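Local coordinates for serine-threonine phosphatase 2C (Toxoplasma gondii, PDB 2I44), which probably removes phosphate from phosphoserine and phosphothreonine of proteins, as a metal-dependent phosphatase of the PP2C family, and binds calcium ions, at residues T9-L14 against R39-P44; K206-G211 against Q226-R231; C172-V177 against M272-A277; E103-L108 against L145-V150. All coordinates share one frame; numbering follows the deposited sequence.

Interaction 1 (T9-L14 against R39-P44)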
loop_
_atom_site.group_PDB
_atom_site.type_symbol
_atom_site.label_atom_id
_atom_site.label_comp_id
_atom_site.label_asym_id
_atom_site.label_seq_id
_atom_site.Cartn_x
_atom_site.Cartn_y
_atom_site.Cartn_z
ATOM N N THR A 9 15.525 -5.311 -5.264
ATOM C CA THR A 9 14.189 -5.406 -4.697
ATOM C C THR A 9 13.652 -6.827 -4.813
ATOM O O THR A 9 14.086 -7.603 -5.666
ATOM C CB THR A 9 13.194 -4.438 -5.402
ATOM O OG1 THR A 9 13.243 -4.637 -6.820
ATOM C CG2 THR A 9 13.534 -2.992 -5.084
ATOM N N ILE A 10 12.708 -7.165 -3.943
ATOM C CA ILE A 10 12.105 -8.485 -3.958
ATOM C C ILE A 10 10.641 -8.381 -4.378
ATOM O O ILE A 10 9.924 -7.479 -3.939
ATOM C CB ILE A 10 12.230 -9.149 -2.572
ATOM C CG1 ILE A 10 13.716 -9.360 -2.257
ATOM C CG2 ILE A 10 11.481 -10.482 -2.551
ATOM C CD1 ILE A 10 14.016 -9.764 -0.832
ATOM N N HIS A 11 10.207 -9.299 -5.236
ATOM C CA HIS A 11 8.833 -9.298 -5.727
ATOM C C HIS A 11 8.213 -10.694 -5.741
ATOM O O HIS A 11 7.204 -10.926 -6.406
ATOM C CB HIS A 11 8.782 -8.713 -7.136
ATOM C CG HIS A 11 9.350 -7.332 -7.240
ATOM N ND1 HIS A 11 8.717 -6.224 -6.720
ATOM C CD2 HIS A 11 10.493 -6.880 -7.808
ATOM C CE1 HIS A 11 9.445 -5.150 -6.966
ATOM N NE2 HIS A 11 10.528 -5.520 -7.626
ATOM N N VAL A 12 8.811 -11.618 -5.001
ATOM C CA VAL A 12 8.307 -12.986 -4.933
ATOM C C VAL A 12 8.098 -13.340 -3.476
ATOM O O VAL A 12 8.649 -12.681 -2.601
ATOM C CB VAL A 12 9.317 -14.000 -5.535
ATOM C CG1 VAL A 12 9.465 -13.772 -7.024
ATOM C CG2 VAL A 12 10.675 -13.869 -4.832
ATOM N N PRO A 13 7.291 -14.379 -3.197
ATOM C CA PRO A 13 7.040 -14.794 -1.813
ATOM C C PRO A 13 8.362 -14.906 -1.059
ATOM O O PRO A 13 9.342 -15.435 -1.580
ATOM C CB PRO A 13 6.345 -16.141 -1.980
ATOM C CG PRO A 13 5.544 -15.928 -3.229
ATOM C CD PRO A 13 6.524 -15.212 -4.142
ATOM N N LEU A 14 8.383 -14.397 0.167
ATOM C CA LEU A 14 9.586 -14.407 0.983
ATOM C C LEU A 14 9.377 -15.106 2.324
ATOM O O LEU A 14 8.683 -14.591 3.194
ATOM C CB LEU A 14 10.040 -12.964 1.236
ATOM C CG LEU A 14 11.240 -12.670 2.147
ATOM C CD1 LEU A 14 12.536 -13.063 1.455
ATOM C CD2 LEU A 14 11.266 -11.184 2.489
ATOM N N ARG A 39 0.229 -7.377 -6.022
ATOM C CA ARG A 39 1.663 -7.299 -6.265
ATOM C C ARG A 39 2.333 -6.721 -5.018
ATOM O O ARG A 39 1.657 -6.225 -4.115
ATOM C CB ARG A 39 1.951 -6.429 -7.493
ATOM C CG ARG A 39 1.513 -7.063 -8.816
ATOM C CD ARG A 39 2.322 -8.326 -9.122
ATOM N NE ARG A 39 2.025 -8.869 -10.448
ATOM C CZ ARG A 39 0.917 -9.536 -10.771
ATOM N NH1 ARG A 39 -0.026 -9.764 -9.865
ATOM N NH2 ARG A 39 0.745 -9.967 -12.014
ATOM N N PHE A 40 3.656 -6.787 -4.958
ATOM C CA PHE A 40 4.363 -6.265 -3.798
ATOM C C PHE A 40 5.836 -6.028 -4.094
ATOM O O PHE A 40 6.393 -6.567 -5.054
ATOM C CB PHE A 40 4.204 -7.226 -2.619
ATOM C CG PHE A 40 4.633 -8.635 -2.919
ATOM C CD1 PHE A 40 5.980 -8.973 -2.964
ATOM C CD2 PHE A 40 3.687 -9.629 -3.145
ATOM C CE1 PHE A 40 6.382 -10.277 -3.222
ATOM C CE2 PHE A 40 4.082 -10.941 -3.407
ATOM C CZ PHE A 40 5.432 -11.264 -3.445
ATOM N N THR A 41 6.465 -5.232 -3.240
ATOM C CA THR A 41 7.858 -4.879 -3.417
ATOM C C THR A 41 8.523 -4.701 -2.065
ATOM O O THR A 41 7.972 -4.060 -1.176
ATOM C CB THR A 41 7.970 -3.563 -4.221
ATOM O OG1 THR A 41 7.418 -3.758 -5.532
ATOM C CG2 THR A 41 9.427 -3.107 -4.327
ATOM N N LEU A 42 9.701 -5.290 -1.908
ATOM C CA LEU A 42 10.450 -5.163 -0.672
ATOM C C LEU A 42 11.911 -4.885 -1.002
ATOM O O LEU A 42 12.556 -5.670 -1.696
ATOM C CB LEU A 42 10.330 -6.444 0.170
ATOM C CG LEU A 42 10.866 -6.378 1.610
ATOM C CD1 LEU A 42 10.363 -7.565 2.406
ATOM C CD2 LEU A 42 12.376 -6.349 1.609
ATOM N N CYS A 43 12.420 -3.755 -0.522
ATOM C CA CYS A 43 13.818 -3.389 -0.742
ATOM C C CYS A 43 14.527 -3.429 0.617
ATOM O O CYS A 43 14.483 -2.466 1.377
ATOM C CB CYS A 43 13.906 -1.987 -1.347
ATOM S SG CYS A 43 15.570 -1.520 -1.889
ATOM N N PRO A 44 15.194 -4.552 0.936
ATOM C CA PRO A 44 15.906 -4.735 2.207
ATOM C C PRO A 44 16.959 -3.684 2.570
ATOM O O PRO A 44 17.089 -3.308 3.736
ATOM C CB PRO A 44 16.484 -6.144 2.076
ATOM C CG PRO A 44 16.718 -6.270 0.615
ATOM C CD PRO A 44 15.466 -5.674 0.021
HETATM O O HOH W 1 4.793 -8.885 -6.751
#

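Interaction 2 (K206-G211 against Q226-R231)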
loop_
_atom_site.group_PDB
_atom_site.type_symbol
_atom_site.label_atom_id
_atom_site.label_comp_id
_atom_site.label_asym_id
_atom_site.label_seq_id
_atom_site.Cartn_x
_atom_site.Cartn_y
_atom_site.Cartn_z
ATOM N N LYS A 206 -21.147 0.443 -0.410
ATOM C CA LYS A 206 -19.910 0.415 -1.188
ATOM C C LYS A 206 -20.059 1.187 -2.495
ATOM O O LYS A 206 -20.026 0.605 -3.581
ATOM C CB LYS A 206 -19.486 -1.025 -1.493
ATOM C CG LYS A 206 -19.110 -1.849 -0.274
ATOM C CD LYS A 206 -18.413 -3.142 -0.690
ATOM C CE LYS A 206 -18.273 -4.114 0.473
ATOM N NZ LYS A 206 -19.615 -4.526 0.971
ATOM N N PRO A 207 -20.237 2.514 -2.403
ATOM C CA PRO A 207 -20.390 3.355 -3.593
ATOM C C PRO A 207 -19.175 3.316 -4.527
ATOM O O PRO A 207 -18.066 2.939 -4.128
ATOM C CB PRO A 207 -20.643 4.741 -3.004
ATOM C CG PRO A 207 -19.891 4.688 -1.694
ATOM C CD PRO A 207 -20.262 3.329 -1.176
ATOM N N PHE A 208 -19.404 3.711 -5.774
ATOM C CA PHE A 208 -18.371 3.713 -6.806
ATOM C C PHE A 208 -18.063 5.120 -7.291
ATOM O O PHE A 208 -18.923 5.997 -7.235
ATOM C CB PHE A 208 -18.844 2.924 -8.035
ATOM C CG PHE A 208 -19.135 1.470 -7.772
ATOM C CD1 PHE A 208 -18.147 0.505 -7.958
ATOM C CD2 PHE A 208 -20.404 1.061 -7.365
ATOM C CE1 PHE A 208 -18.420 -0.849 -7.742
ATOM C CE2 PHE A 208 -20.686 -0.286 -7.146
ATOM C CZ PHE A 208 -19.691 -1.244 -7.335
ATOM N N ILE A 209 -16.831 5.333 -7.750
ATOM C CA ILE A 209 -16.468 6.608 -8.343
ATOM C C ILE A 209 -16.704 6.321 -9.818
ATOM O O ILE A 209 -16.196 5.336 -10.353
ATOM C CB ILE A 209 -14.976 7.008 -8.127
ATOM C CG1 ILE A 209 -14.637 8.197 -9.049
ATOM C CG2 ILE A 209 -14.048 5.827 -8.384
ATOM C CD1 ILE A 209 -13.289 8.897 -8.748
ATOM N N ARG A 210 -17.495 7.157 -10.470
ATOM C CA ARG A 210 -17.807 6.962 -11.875
ATOM C C ARG A 210 -17.422 8.181 -12.702
ATOM O O ARG A 210 -17.724 9.313 -12.324
ATOM C CB ARG A 210 -19.302 6.674 -12.023
ATOM C CG ARG A 210 -19.776 6.575 -13.453
ATOM C CD ARG A 210 -21.267 6.292 -13.521
ATOM N NE ARG A 210 -21.615 4.972 -12.999
ATOM C CZ ARG A 210 -22.849 4.478 -12.985
ATOM N NH1 ARG A 210 -23.855 5.197 -13.463
ATOM N NH2 ARG A 210 -23.079 3.265 -12.496
ATOM N N GLY A 211 -16.759 7.944 -13.830
ATOM C CA GLY A 211 -16.347 9.038 -14.698
ATOM C C GLY A 211 -17.512 9.780 -15.333
ATOM O O GLY A 211 -18.628 9.261 -15.410
ATOM N N GLN A 226 -15.569 1.398 -13.097
ATOM C CA GLN A 226 -15.760 2.111 -11.838
ATOM C C GLN A 226 -14.854 1.519 -10.761
ATOM O O GLN A 226 -14.392 0.392 -10.878
ATOM C CB GLN A 226 -17.205 1.967 -11.371
ATOM C CG GLN A 226 -18.239 2.550 -12.303
ATOM C CD GLN A 226 -19.625 1.981 -12.051
ATOM O OE1 GLN A 226 -19.877 0.792 -12.291
ATOM N NE2 GLN A 226 -20.531 2.823 -11.565
ATOM N N LEU A 227 -14.616 2.285 -9.705
ATOM C CA LEU A 227 -13.778 1.826 -8.606
ATOM C C LEU A 227 -14.475 2.128 -7.292
ATOM O O LEU A 227 -15.287 3.051 -7.206
ATOM C CB LEU A 227 -12.418 2.529 -8.639
ATOM C CG LEU A 227 -11.580 2.333 -9.904
ATOM C CD1 LEU A 227 -10.276 3.101 -9.775
ATOM C CD2 LEU A 227 -11.303 0.845 -10.102
ATOM N N GLN A 228 -14.167 1.347 -6.266
ATOM C CA GLN A 228 -14.776 1.574 -4.969
ATOM C C GLN A 228 -13.850 2.300 -3.998
ATOM O O GLN A 228 -14.104 2.354 -2.802
ATOM C CB GLN A 228 -15.292 0.254 -4.396
ATOM C CG GLN A 228 -16.532 -0.214 -5.136
ATOM C CD GLN A 228 -17.020 -1.577 -4.694
ATOM O OE1 GLN A 228 -16.277 -2.558 -4.730
ATOM N NE2 GLN A 228 -18.281 -1.645 -4.282
ATOM N N TYR A 229 -12.763 2.847 -4.532
ATOM C CA TYR A 229 -11.842 3.657 -3.745
ATOM C C TYR A 229 -11.556 4.901 -4.591
ATOM O O TYR A 229 -11.542 4.836 -5.826
ATOM C CB TYR A 229 -10.567 2.889 -3.359
ATOM C CG TYR A 229 -9.901 2.079 -4.438
ATOM C CD1 TYR A 229 -8.891 2.627 -5.225
ATOM C CD2 TYR A 229 -10.245 0.745 -4.645
ATOM C CE1 TYR A 229 -8.237 1.860 -6.191
ATOM C CE2 TYR A 229 -9.600 -0.025 -5.606
ATOM C CZ TYR A 229 -8.597 0.540 -6.373
ATOM O OH TYR A 229 -7.940 -0.210 -7.316
ATOM N N SER A 230 -11.345 6.028 -3.923
ATOM C CA SER A 230 -11.147 7.312 -4.598
ATOM C C SER A 230 -9.730 7.816 -4.896
ATOM O O SER A 230 -9.561 8.916 -5.437
ATOM C CB SER A 230 -11.908 8.377 -3.815
ATOM O OG SER A 230 -11.738 8.159 -2.432
ATOM N N ARG A 231 -8.720 7.038 -4.523
ATOM C CA ARG A 231 -7.333 7.406 -4.791
ATOM C C ARG A 231 -6.615 6.140 -5.224
ATOM O O ARG A 231 -6.875 5.062 -4.688
ATOM C CB ARG A 231 -6.672 8.015 -3.546
ATOM C CG ARG A 231 -7.408 9.237 -3.014
ATOM C CD ARG A 231 -6.539 10.064 -2.087
ATOM N NE ARG A 231 -7.316 11.050 -1.341
ATOM C CZ ARG A 231 -6.789 11.930 -0.495
ATOM N NH1 ARG A 231 -5.475 11.952 -0.294
ATOM N NH2 ARG A 231 -7.580 12.771 0.168
HETATM O O HOH W 2 -16.790 2.211 -1.902
#

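Interaction 3 (C172-V177 against M272-A277)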
loop_
_atom_site.group_PDB
_atom_site.type_symbol
_atom_site.label_atom_id
_atom_site.label_comp_id
_atom_site.label_asym_id
_atom_site.label_seq_id
_atom_site.Cartn_x
_atom_site.Cartn_y
_atom_site.Cartn_z
ATOM N N CYS A 172 -3.073 -2.445 18.974
ATOM C CA CYS A 172 -3.185 -2.723 17.546
ATOM C C CYS A 172 -4.070 -1.725 16.826
ATOM O O CYS A 172 -5.226 -1.533 17.199
ATOM C CB CYS A 172 -3.745 -4.131 17.357
ATOM S SG CYS A 172 -2.762 -5.379 18.191
ATOM N N GLU A 173 -3.535 -1.111 15.776
ATOM C CA GLU A 173 -4.293 -0.120 15.028
ATOM C C GLU A 173 -3.863 -0.079 13.563
ATOM O O GLU A 173 -2.804 -0.589 13.202
ATOM C CB GLU A 173 -4.066 1.266 15.636
ATOM C CG GLU A 173 -2.662 1.819 15.367
ATOM C CD GLU A 173 -2.510 3.287 15.754
ATOM O OE1 GLU A 173 -3.463 4.060 15.513
ATOM O OE2 GLU A 173 -1.438 3.674 16.280
ATOM N N PHE A 174 -4.699 0.526 12.727
ATOM C CA PHE A 174 -4.375 0.697 11.317
ATOM C C PHE A 174 -3.722 2.071 11.236
ATOM O O PHE A 174 -4.151 2.993 11.925
ATOM C CB PHE A 174 -5.644 0.688 10.456
ATOM C CG PHE A 174 -6.214 -0.674 10.233
ATOM C CD1 PHE A 174 -5.445 -1.676 9.640
ATOM C CD2 PHE A 174 -7.526 -0.959 10.594
ATOM C CE1 PHE A 174 -5.977 -2.938 9.408
ATOM C CE2 PHE A 174 -8.063 -2.212 10.365
ATOM C CZ PHE A 174 -7.287 -3.203 9.770
ATOM N N LEU A 175 -2.680 2.210 10.423
ATOM C CA LEU A 175 -2.017 3.501 10.279
ATOM C C LEU A 175 -2.586 4.243 9.073
ATOM O O LEU A 175 -2.211 5.378 8.791
ATOM C CB LEU A 175 -0.508 3.312 10.097
ATOM C CG LEU A 175 0.228 2.658 11.268
ATOM C CD1 LEU A 175 1.701 2.447 10.911
ATOM C CD2 LEU A 175 0.094 3.531 12.506
ATOM N N THR A 176 -3.496 3.592 8.361
ATOM C CA THR A 176 -4.099 4.191 7.178
ATOM C C THR A 176 -5.612 4.055 7.182
ATOM O O THR A 176 -6.156 3.055 7.643
ATOM C CB THR A 176 -3.573 3.520 5.881
ATOM O OG1 THR A 176 -3.896 2.121 5.907
ATOM C CG2 THR A 176 -2.070 3.684 5.762
ATOM N N VAL A 177 -6.281 5.072 6.657
ATOM C CA VAL A 177 -7.732 5.086 6.547
ATOM C C VAL A 177 -8.062 5.022 5.047
ATOM O O VAL A 177 -7.524 5.797 4.261
ATOM C CB VAL A 177 -8.314 6.376 7.159
ATOM C CG1 VAL A 177 -9.810 6.452 6.885
ATOM C CG2 VAL A 177 -8.041 6.396 8.675
HETATM N N MSE A 272 -10.242 -9.979 8.426
HETATM C CA MSE A 272 -9.590 -9.806 9.727
HETATM C C MSE A 272 -9.418 -8.358 10.214
HETATM O O MSE A 272 -9.154 -7.459 9.425
HETATM C CB MSE A 272 -8.210 -10.469 9.683
HETATM C CG MSE A 272 -8.220 -11.949 9.334
HETATM SE SE MSE A 272 -9.070 -12.990 10.727
HETATM C CE MSE A 272 -9.903 -14.355 9.631
ATOM N N SER A 273 -9.560 -8.152 11.524
ATOM C CA SER A 273 -9.372 -6.826 12.136
ATOM C C SER A 273 -7.872 -6.651 12.394
ATOM O O SER A 273 -7.121 -7.618 12.333
ATOM C CB SER A 273 -10.088 -6.737 13.482
ATOM O OG SER A 273 -9.319 -7.379 14.487
ATOM N N ALA A 274 -7.445 -5.430 12.699
ATOM C CA ALA A 274 -6.028 -5.169 12.954
ATOM C C ALA A 274 -5.504 -6.041 14.097
ATOM O O ALA A 274 -4.459 -6.685 13.973
ATOM C CB ALA A 274 -5.812 -3.683 13.273
ATOM N N ALA A 275 -6.242 -6.070 15.205
ATOM C CA ALA A 275 -5.847 -6.874 16.361
ATOM C C ALA A 275 -5.758 -8.363 16.014
ATOM O O ALA A 275 -4.831 -9.048 16.444
ATOM C CB ALA A 275 -6.828 -6.657 17.516
ATOM N N GLN A 276 -6.709 -8.865 15.232
ATOM C CA GLN A 276 -6.683 -10.277 14.847
ATOM C C GLN A 276 -5.452 -10.604 14.010
ATOM O O GLN A 276 -4.820 -11.648 14.193
ATOM C CB GLN A 276 -7.940 -10.648 14.055
ATOM C CG GLN A 276 -9.221 -10.657 14.878
ATOM C CD GLN A 276 -10.434 -11.005 14.039
ATOM O OE1 GLN A 276 -10.722 -10.338 13.053
ATOM N NE2 GLN A 276 -11.150 -12.054 14.426
ATOM N N ALA A 277 -5.110 -9.715 13.085
ATOM C CA ALA A 277 -3.951 -9.947 12.236
ATOM C C ALA A 277 -2.664 -9.948 13.058
ATOM O O ALA A 277 -1.829 -10.837 12.919
ATOM C CB ALA A 277 -3.877 -8.882 11.141
#

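Interaction 4 (E103-L108 against L145-V150)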
loop_
_atom_site.group_PDB
_atom_site.type_symbol
_atom_site.label_atom_id
_atom_site.label_comp_id
_atom_site.label_asym_id
_atom_site.label_seq_id
_atom_site.Cartn_x
_atom_site.Cartn_y
_atom_site.Cartn_z
ATOM N N GLU A 103 14.922 15.773 13.837
ATOM C CA GLU A 103 13.972 16.866 13.770
ATOM C C GLU A 103 13.598 17.225 12.341
ATOM O O GLU A 103 12.481 17.664 12.080
ATOM C CB GLU A 103 14.539 18.092 14.481
ATOM C CG GLU A 103 13.629 19.300 14.435
ATOM C CD GLU A 103 14.031 20.361 15.440
ATOM O OE1 GLU A 103 15.226 20.735 15.467
ATOM O OE2 GLU A 103 13.152 20.822 16.204
ATOM N N LYS A 104 14.528 17.029 11.413
ATOM C CA LYS A 104 14.274 17.372 10.018
ATOM C C LYS A 104 13.945 16.166 9.137
ATOM O O LYS A 104 13.240 16.295 8.136
ATOM C CB LYS A 104 15.489 18.113 9.448
ATOM C CG LYS A 104 15.919 19.302 10.309
ATOM C CD LYS A 104 17.140 20.022 9.748
ATOM C CE LYS A 104 16.793 20.819 8.503
ATOM N NZ LYS A 104 17.993 21.503 7.930
ATOM N N LEU A 105 14.443 14.997 9.525
ATOM C CA LEU A 105 14.234 13.765 8.770
ATOM C C LEU A 105 12.770 13.451 8.457
ATOM O O LEU A 105 12.456 13.042 7.342
ATOM C CB LEU A 105 14.883 12.584 9.505
ATOM C CG LEU A 105 15.008 11.250 8.754
ATOM C CD1 LEU A 105 15.749 11.458 7.443
ATOM C CD2 LEU A 105 15.746 10.238 9.612
ATOM N N PRO A 106 11.857 13.634 9.430
ATOM C CA PRO A 106 10.440 13.348 9.185
ATOM C C PRO A 106 9.825 14.088 8.003
ATOM O O PRO A 106 9.173 13.472 7.160
ATOM C CB PRO A 106 9.780 13.716 10.511
ATOM C CG PRO A 106 10.838 13.343 11.500
ATOM C CD PRO A 106 12.084 13.918 10.858
ATOM N N GLN A 107 10.025 15.402 7.929
ATOM C CA GLN A 107 9.458 16.157 6.819
ATOM C C GLN A 107 10.140 15.843 5.491
ATOM O O GLN A 107 9.515 15.939 4.433
ATOM C CB GLN A 107 9.510 17.666 7.090
ATOM C CG GLN A 107 8.441 18.156 8.068
ATOM C CD GLN A 107 7.062 17.543 7.798
ATOM O OE1 GLN A 107 6.564 16.726 8.586
ATOM N NE2 GLN A 107 6.445 17.929 6.679
ATOM N N LEU A 108 11.419 15.479 5.538
ATOM C CA LEU A 108 12.132 15.133 4.317
ATOM C C LEU A 108 11.573 13.810 3.794
ATOM O O LEU A 108 11.392 13.631 2.590
ATOM C CB LEU A 108 13.631 15.006 4.586
ATOM C CG LEU A 108 14.404 16.311 4.827
ATOM C CD1 LEU A 108 15.853 15.991 5.164
ATOM C CD2 LEU A 108 14.328 17.195 3.579
ATOM N N LEU A 145 11.304 2.721 5.841
ATOM C CA LEU A 145 12.028 2.660 7.102
ATOM C C LEU A 145 13.364 3.368 6.904
ATOM O O LEU A 145 14.100 3.054 5.970
ATOM C CB LEU A 145 12.281 1.205 7.508
ATOM C CG LEU A 145 13.220 1.011 8.705
ATOM C CD1 LEU A 145 12.548 1.517 9.972
ATOM C CD2 LEU A 145 13.580 -0.463 8.850
ATOM N N ALA A 146 13.672 4.325 7.775
ATOM C CA ALA A 146 14.927 5.065 7.686
ATOM C C ALA A 146 15.302 5.642 9.046
ATOM O O ALA A 146 14.580 6.476 9.602
ATOM C CB ALA A 146 14.806 6.188 6.662
ATOM N N LYS A 147 16.433 5.180 9.572
ATOM C CA LYS A 147 16.964 5.622 10.858
ATOM C C LYS A 147 15.902 5.788 11.946
ATOM O O LYS A 147 15.714 6.879 12.485
ATOM C CB LYS A 147 17.727 6.941 10.684
ATOM C CG LYS A 147 18.631 7.298 11.861
ATOM C CD LYS A 147 19.243 8.685 11.708
ATOM C CE LYS A 147 20.145 9.024 12.892
ATOM N NZ LYS A 147 20.660 10.427 12.845
ATOM N N GLY A 148 15.200 4.705 12.257
ATOM C CA GLY A 148 14.193 4.758 13.303
ATOM C C GLY A 148 12.851 5.370 12.955
ATOM O O GLY A 148 11.971 5.440 13.810
ATOM N N PHE A 149 12.682 5.813 11.715
ATOM C CA PHE A 149 11.419 6.403 11.293
ATOM C C PHE A 149 10.782 5.586 10.184
ATOM O O PHE A 149 11.476 5.015 9.340
ATOM C CB PHE A 149 11.629 7.829 10.784
ATOM C CG PHE A 149 11.927 8.825 11.866
ATOM C CD1 PHE A 149 10.923 9.256 12.727
ATOM C CD2 PHE A 149 13.217 9.319 12.038
ATOM C CE1 PHE A 149 11.199 10.166 13.746
ATOM C CE2 PHE A 149 13.509 10.230 13.053
ATOM C CZ PHE A 149 12.497 10.655 13.912
ATOM N N VAL A 150 9.457 5.524 10.198
ATOM C CA VAL A 150 8.729 4.816 9.164
ATOM C C VAL A 150 7.759 5.804 8.544
ATOM O O VAL A 150 6.857 6.310 9.215
ATOM C CB VAL A 150 7.947 3.613 9.718
ATOM C CG1 VAL A 150 7.135 2.964 8.600
ATOM C CG2 VAL A 150 8.914 2.605 10.298
#

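Interaction 1 (T9-L14 against R39-P44)
Ile-10 and Leu-42 exchange backbone bonds in both directions, Ile-10 N reaching Leu-42 O at 2.7 Å and Leu-42 N returning to Ile-10 O at 3.0 Å. This single antiparallel, hydrogen-bonded pair clips the N-terminal segment onto strand 38-43, whose backbone also bonds strand 53-62 in one sheet of the PP2C beta sandwich.

Polar side-chain contact centres on His-11. Its chi1 of -57° sets CG beside the backbone N; the side chains of His-11 and Thr-41 lie side by side, pointing the same way. ND1 donates in the ring plane to a lone pair of Phe-40 O, 2.9 Å away and nearly straight at 166°. NE2 makes a weak bond to Thr-9 OG1, while Thr-41 OG1 is held by Lys-72 O. Water 1 joins His-11 O to Phe-40 N and sits over the centre of the Phe-40 ring.

The edge of that ring packs on the backbone, Phe-40 CZ lying 3.4 Å from Val-12 C. The apolar side chains of Leu-14 and Leu-42 cross at about a right angle, CD2 of Leu-14 lying 3.7 Å from CD1 of Leu-42, beside Ile-26 and Tyr-19.

Histidine suits its place because it is flat and can donate from either nitrogen; were both to donate at once, the ring would carry a positive charge.

Interaction 2 (K206-G211 against Q226-R231)
Ile-209 and Leu-227 form a single antiparallel bridge, a hydrogen-bonded pair that lays an irregular segment against short strand 208-210, in what is probably the flap subdomain of the PP2C fold. Ile-209 N donates to Leu-227 O at 2.8 Å (162°), nearly along the C=O axis; the return bond from Leu-227 N is weak. Leu-227 O also takes a CA-H...O contact from Phe-208 CA, and beta-branched Ile-209 sets its CG2 3.7 Å from Leu-227 CB.

The flat groups come next. The side chains of Phe-208 and Gln-228 run side by side with ring and amide planes only 6° apart, Gln-228 CG coming within 3.3 Å of Phe-208 CE1. Glutamine suits this place because its flat amide can lie nearly parallel to the ring while NE2 still donates to Lys-206 O (2.9 Å), tilted 30° from that carbonyl's plane. The guanidinium of Arg-210 has its edge toward the Gln-226 amide, whose modelled orientation is doubtful, and makes a cation-pi contact with Phe-214.

Farther out, strand 196-198 bonds the backbones of Phe-208 and Arg-210, and Ile-209 rests on Ile-190 of helix 184-192. Tyr-229, turned from the contact, touches Ser-137 and Thr-139. Beside Gln-228, water 2 donates to Pro-207 O at 2.7 Å and to Gln-228 O at 2.8 Å.

Interaction 3 (C172-V177 against M272-A277)
Phe-174 lies with one face under the methyl of Ala-274. The CB carbon stands 3.8 Å from the ring centroid and only 10° off the ring normal, a CH-pi contact over the middle of the ring. Phe-174 chi1 (-77°) places CG beside the backbone N, and the far end of the ring comes nearer the helix, its CZ being 3.7 Å from Ala-274 N. Alanine suits this position: its small methyl lets the helix backbone come close to the aromatic face.

Two residues earlier along the strand, Cys-172 points at the same helical turn. Its CB touches Ala-275 CA at 3.6 Å, and its SG lies close to that CA too, so a slim side chain meets a backbone carbon directly. No hydrogen bond crosses between the segments; the polar work is done within the helix start, where Ser-273 and Gln-276 form a capping box. Gln-276 N donates to Ser-273 OG at 3.1 Å, and Ser-273 N to Gln-276 OE1 at 2.9 Å.

Beyond the pair, Trp-269 meets Phe-174 edge-to-face and Arg-159 makes a cation-pi contact with it. Strand 169-174 is an edge strand of its sheet; helix 274-286 lies against that sheet through Ala-274 on Ala-161 and Ala-277 on Ile-262, with helix 291-305 beside it.

Interaction 4 (E103-L108 against L145-V150)
Ala-146 meets the long helix through its carbonyl oxygen, which lies 3.9 Å from Leu-105 CD2. That oxygen accepts Phe-149 N at 2.9 Å, so its hydrogen bond is made within the turn while the leucine methyl packs beside it. Lys-147 follows and brings its CB to 4.0 Å from the same Leu-105 CD2; its extended chain touches Val-101 and Asp-102 of the helix and Leu-92 of helix 83-92, packing that a long aliphatic chain suits.

Lys-147 and Gly-148 are the central pair of a type I' turn, the tight link of the beta hairpin formed by strands 137-146 and 149-155. Both have positive phi, and at Gly-148 a side chain would collide with Lys-147 O, which explains the glycine.

Phe-149 then turns its ring to the helix, CG anti to the carbonyl carbon (chi1 -73°). Leu-105 CD2 approaches obliquely, 3.6 Å from Phe-149 CD2; leucine's branched, flexible end lets this one methyl reach Ala-146 O, Lys-147 CB and the ring together. Over one face, toward the rim, comes Pro-106 CG, 4.1 Å from the centroid and 19° off the normal, a CH-pi contact. Proline has no N-H to give the preceding turn, and at this kink in helix 98-130 its ring rests on the phenyl and on Val-251.

The four contacts are spread over the PP2C sandwich and none touches another. Interactions 1 and 4 reach the same sheet, their centres 22 Å apart, through strands 38-43 and 137-146/149-155. Interaction 3 packs a helix on the other sheet, and its nearest atoms are about 6 Å from those of interaction 4. Interaction 2 approaches the metal site most closely: the side chain of Tyr-229 is about 6 Å from a bound calcium ion, whereas Phe-40 of interaction 1 is about 12 Å and Phe-174 of interaction 3 about 14 Å away. Asp-60 and Gly-61 bind one calcium ion, and Asp-60, Asp-266 and Asp-311 the other. Interaction 4 lies away from that site, its centre 33 Å from that of interaction 2.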